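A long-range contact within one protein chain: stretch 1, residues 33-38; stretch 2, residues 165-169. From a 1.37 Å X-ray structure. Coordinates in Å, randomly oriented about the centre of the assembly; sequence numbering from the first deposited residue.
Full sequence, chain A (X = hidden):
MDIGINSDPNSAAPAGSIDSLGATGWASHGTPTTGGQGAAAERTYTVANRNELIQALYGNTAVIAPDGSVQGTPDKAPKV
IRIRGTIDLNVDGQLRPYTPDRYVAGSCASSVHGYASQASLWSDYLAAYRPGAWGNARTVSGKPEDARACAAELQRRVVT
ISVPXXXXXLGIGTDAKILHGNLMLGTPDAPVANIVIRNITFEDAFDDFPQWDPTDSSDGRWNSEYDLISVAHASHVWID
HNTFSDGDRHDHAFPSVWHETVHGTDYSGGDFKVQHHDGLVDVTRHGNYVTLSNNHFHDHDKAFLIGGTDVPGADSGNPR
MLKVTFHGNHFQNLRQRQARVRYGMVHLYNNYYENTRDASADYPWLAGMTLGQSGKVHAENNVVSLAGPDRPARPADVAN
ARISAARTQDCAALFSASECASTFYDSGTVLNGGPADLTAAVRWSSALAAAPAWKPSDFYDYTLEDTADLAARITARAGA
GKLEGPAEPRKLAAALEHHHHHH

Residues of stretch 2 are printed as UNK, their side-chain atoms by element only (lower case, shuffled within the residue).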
ATOM      1  N   THR A  33      18.074 -24.959  17.338  1.00  7.28           N
ATOM      2  CA  THR A  33      17.185 -23.851  17.682  1.00  5.88           C
ATOM      3  C   THR A  33      15.812 -24.388  18.056  1.00  4.95           C
ATOM      4  O   THR A  33      15.226 -25.177  17.299  1.00  5.97           O
ATOM      5  CB  THR A  33      17.043 -22.891  16.485  1.00  5.41           C
ATOM      6  OG1 THR A  33      18.324 -22.346  16.175  1.00  6.05           O
ATOM      7  CG2 THR A  33      16.112 -21.743  16.825  1.00  5.67           C
ATOM      8  N   THR A  34      15.318 -23.985  19.227  1.00  4.52           N
ATOM      9  CA  THR A  34      13.980 -24.361  19.701  1.00  4.48           C
ATOM     10  C   THR A  34      13.152 -23.155  20.176  1.00  4.20           C
ATOM     11  O   THR A  34      11.981 -23.315  20.536  1.00  4.43           O
ATOM     12  CB  THR A  34      14.062 -25.335  20.888  1.00  5.80           C
ATOM     13  OG1 THR A  34      14.827 -24.720  21.929  1.00  6.58           O
ATOM     14  CG2 THR A  34      14.696 -26.670  20.467  1.00  6.84           C
ATOM     15  N   GLY A  35      13.747 -21.958  20.217  1.00  3.82           N
ATOM     16  CA  GLY A  35      13.025 -20.798  20.710  1.00  4.36           C
ATOM     17  C   GLY A  35      12.526 -21.033  22.124  1.00  3.91           C
ATOM     18  O   GLY A  35      13.286 -21.446  22.999  1.00  5.13           O
ATOM     19  N   GLY A  36      11.242 -20.780  22.341  1.00  3.77           N
ATOM     20  CA  GLY A  36      10.635 -20.981  23.643  1.00  4.26           C
ATOM     21  C   GLY A  36       9.939 -22.317  23.821  1.00  4.05           C
ATOM     22  O   GLY A  36       9.135 -22.459  24.757  1.00  5.34           O
ATOM     23  N   GLN A  37      10.234 -23.302  22.962  1.00  4.44           N
ATOM     24  CA  GLN A  37       9.607 -24.615  23.116  1.00  5.49           C
ATOM     25  C   GLN A  37       9.749 -25.108  24.557  1.00  6.46           C
ATOM     26  O   GLN A  37      10.841 -25.053  25.132  1.00  7.69           O
ATOM     27  CB  GLN A  37      10.262 -25.614  22.170  1.00  5.72           C
ATOM     28  CG  GLN A  37       9.552 -26.982  22.077  1.00  5.81           C
ATOM     29  CD  GLN A  37       8.291 -26.965  21.221  1.00  7.42           C
ATOM     30  OE1 GLN A  37       7.985 -26.002  20.519  1.00  7.44           O
ATOM     31  NE2 GLN A  37       7.535 -28.042  21.295  1.00 10.86           N
ATOM     32  N   GLY A  38       8.654 -25.595  25.132  1.00  6.97           N
ATOM     33  CA  GLY A  38       8.676 -26.085  26.505  1.00  7.86           C
ATOM     34  C   GLY A  38       8.516 -25.014  27.577  1.00  8.01           C
ATOM     35  O   GLY A  38       8.607 -25.304  28.777  1.00  8.45           O
ATOM     36  N   UNK A 165      16.697 -14.051  24.762  1.00  4.59           N
ATOM     37  CA  UNK A 165      16.949 -15.476  24.558  1.00  4.24           C
ATOM     38  C   UNK A 165      15.691 -16.309  24.683  1.00  3.99           C
ATOM     39  O   UNK A 165      14.763 -15.973  25.428  1.00  4.83           O
ATOM     40  c   UNK A 165      19.205 -15.206  25.678  1.00  6.41           C
ATOM     41  o   UNK A 165      19.156 -14.040  26.128  1.00  7.89           O
ATOM     42  c   UNK A 165      17.921 -16.008  25.615  1.00  5.02           C
ATOM     43  o   UNK A 165      20.261 -15.734  25.279  1.00  7.62           O
ATOM     44  N   UNK A 166      15.697 -17.439  23.982  1.00  4.43           N
ATOM     45  CA  UNK A 166      14.706 -18.482  24.216  1.00  4.19           C
ATOM     46  C   UNK A 166      13.288 -17.977  24.007  1.00  3.63           C
ATOM     47  O   UNK A 166      12.400 -18.187  24.827  1.00  4.48           O
ATOM     48  n   UNK A 166      16.871 -19.235  26.964  1.00  6.27           N
ATOM     49  c   UNK A 166      16.276 -19.623  25.842  1.00  5.30           C
ATOM     50  o   UNK A 166      16.814 -20.364  25.029  1.00  5.55           O
ATOM     51  c   UNK A 166      14.877 -19.103  25.607  1.00  4.85           C
ATOM     52  N   UNK A 167      13.084 -17.317  22.873  1.00  3.48           N
ATOM     53  CA  UNK A 167      11.805 -16.704  22.575  1.00  3.54           C
ATOM     54  C   UNK A 167      11.219 -17.261  21.303  1.00  3.55           C
ATOM     55  O   UNK A 167      11.907 -17.325  20.276  1.00  4.02           O
ATOM     56  c   UNK A 167      10.640 -14.501  22.076  1.00  4.49           C
ATOM     57  o   UNK A 167      12.500 -14.632  23.612  1.00  3.94           O
ATOM     58  c   UNK A 167      11.977 -15.181  22.398  1.00  3.86           C
ATOM     59  N   UNK A 168       9.946 -17.634  21.365  1.00  3.77           N
ATOM     60  CA  UNK A 168       9.154 -17.894  20.168  1.00  3.63           C
ATOM     61  C   UNK A 168       8.091 -16.826  19.978  1.00  3.52           C
ATOM     62  O   UNK A 168       7.352 -16.515  20.920  1.00  4.48           O
ATOM     63  c   UNK A 168       8.466 -19.254  20.257  1.00  3.96           C
ATOM     64  o   UNK A 168       9.444 -20.281  20.233  1.00  4.37           O
ATOM     65  N   UNK A 169       8.039 -16.261  18.769  1.00  3.18           N
ATOM     66  CA  UNK A 169       6.965 -15.366  18.355  1.00  3.65           C
ATOM     67  C   UNK A 169       6.182 -16.124  17.301  1.00  3.31           C
ATOM     68  O   UNK A 169       6.726 -16.436  16.228  1.00  4.61           O
ATOM     69  c   UNK A 169       8.358 -13.221  18.707  1.00  7.02           C
ATOM     70  c   UNK A 169       7.521 -12.657  19.819  1.00  9.31           C
ATOM     71  c   UNK A 169       7.513 -14.067  17.759  1.00  5.25           C
ATOM     72  c   UNK A 169       9.022 -12.076  17.966  1.00  8.48           C
TER

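Position 165 carries four side-chain atoms, two carbons and two oxygens. The first carbon is bonded to CA, and the second bears both oxygens, which makes a short carboxylate. The closest approach of its side chain to stretch 1 is CB to Gly-35 O, 7.6 Å; its CA-to-CB bond runs sideways while its end leads away. A carboxylate on a single methylene is aspartate, so this is Asp-165, with chi1 at -54° (m).

Position 166 also has four side-chain atoms, but here the second carbon holds one oxygen and one nitrogen. It meets stretch 1 largely through its backbone: CA lies 3.5 Å from Gly-35 O, a CA-H...O contact with an angle of 127° at the hydrogen, and the carbonyl O lies 3.5 Å from Gly-36 CA. The side chain comes nearest at CB, 3.9 Å from Gly-35 O. A planar amide on one methylene identifies Asn-166, whose two amide heteroatoms are hydrogen-bonded elsewhere in the structure.

Position 167 shows three side-chain atoms: a carbon on CA that branches to one oxygen and one carbon. Its CA-to-CB bond points away from stretch 1, leaving the backbone to make the contact, with O 3.7 Å from Gly-35 CA and C 3.7 Å from Gly-36 N. Branching at CB with a hydroxyl and a methyl defines Thr-167.

Position 168 has just two side-chain atoms, a carbon followed by an oxygen, and its CA-to-CB bond points toward stretch 1. The oxygen sits 2.8 Å from Gly-36 N. An unbranched hydroxymethyl group is serine; in Ser-168 the m rotamer (chi1 -67°) places OG in this position.

Position 169 has four carbons and no heteroatom, forked at the second carbon. That carbon is the nearest side-chain atom to stretch 1, yet lies 8.9 Å from Gly-36 N, out of reach. The pattern is Leu-169.

The contact joins a type II' turn, Thr-34 to Gln-37, to the start of a strand at Thr-167. Within the turn, Gln-37 N donates to Thr-34 O at 3.0 Å. Gly-36 N is free to point across the interface, where it donates to Ser-168 OG at 2.8 Å with a nearly straight N-H...O angle of 164°. Close packing depends on the glycine at position 35: phi of 57° favours glycine by itself, and an ideal CB on Gly-35 would fall 2.5 Å from Ser-168 OG, a clash. The absence of that atom lets Gly-35 CA approach Ser-168 OG to 3.6 Å. One directed hydrogen bond and close backbone packing thus account for a compact interface of 173 Å², both sides summed.

Stretch 2, residues 165-169: DNTSL
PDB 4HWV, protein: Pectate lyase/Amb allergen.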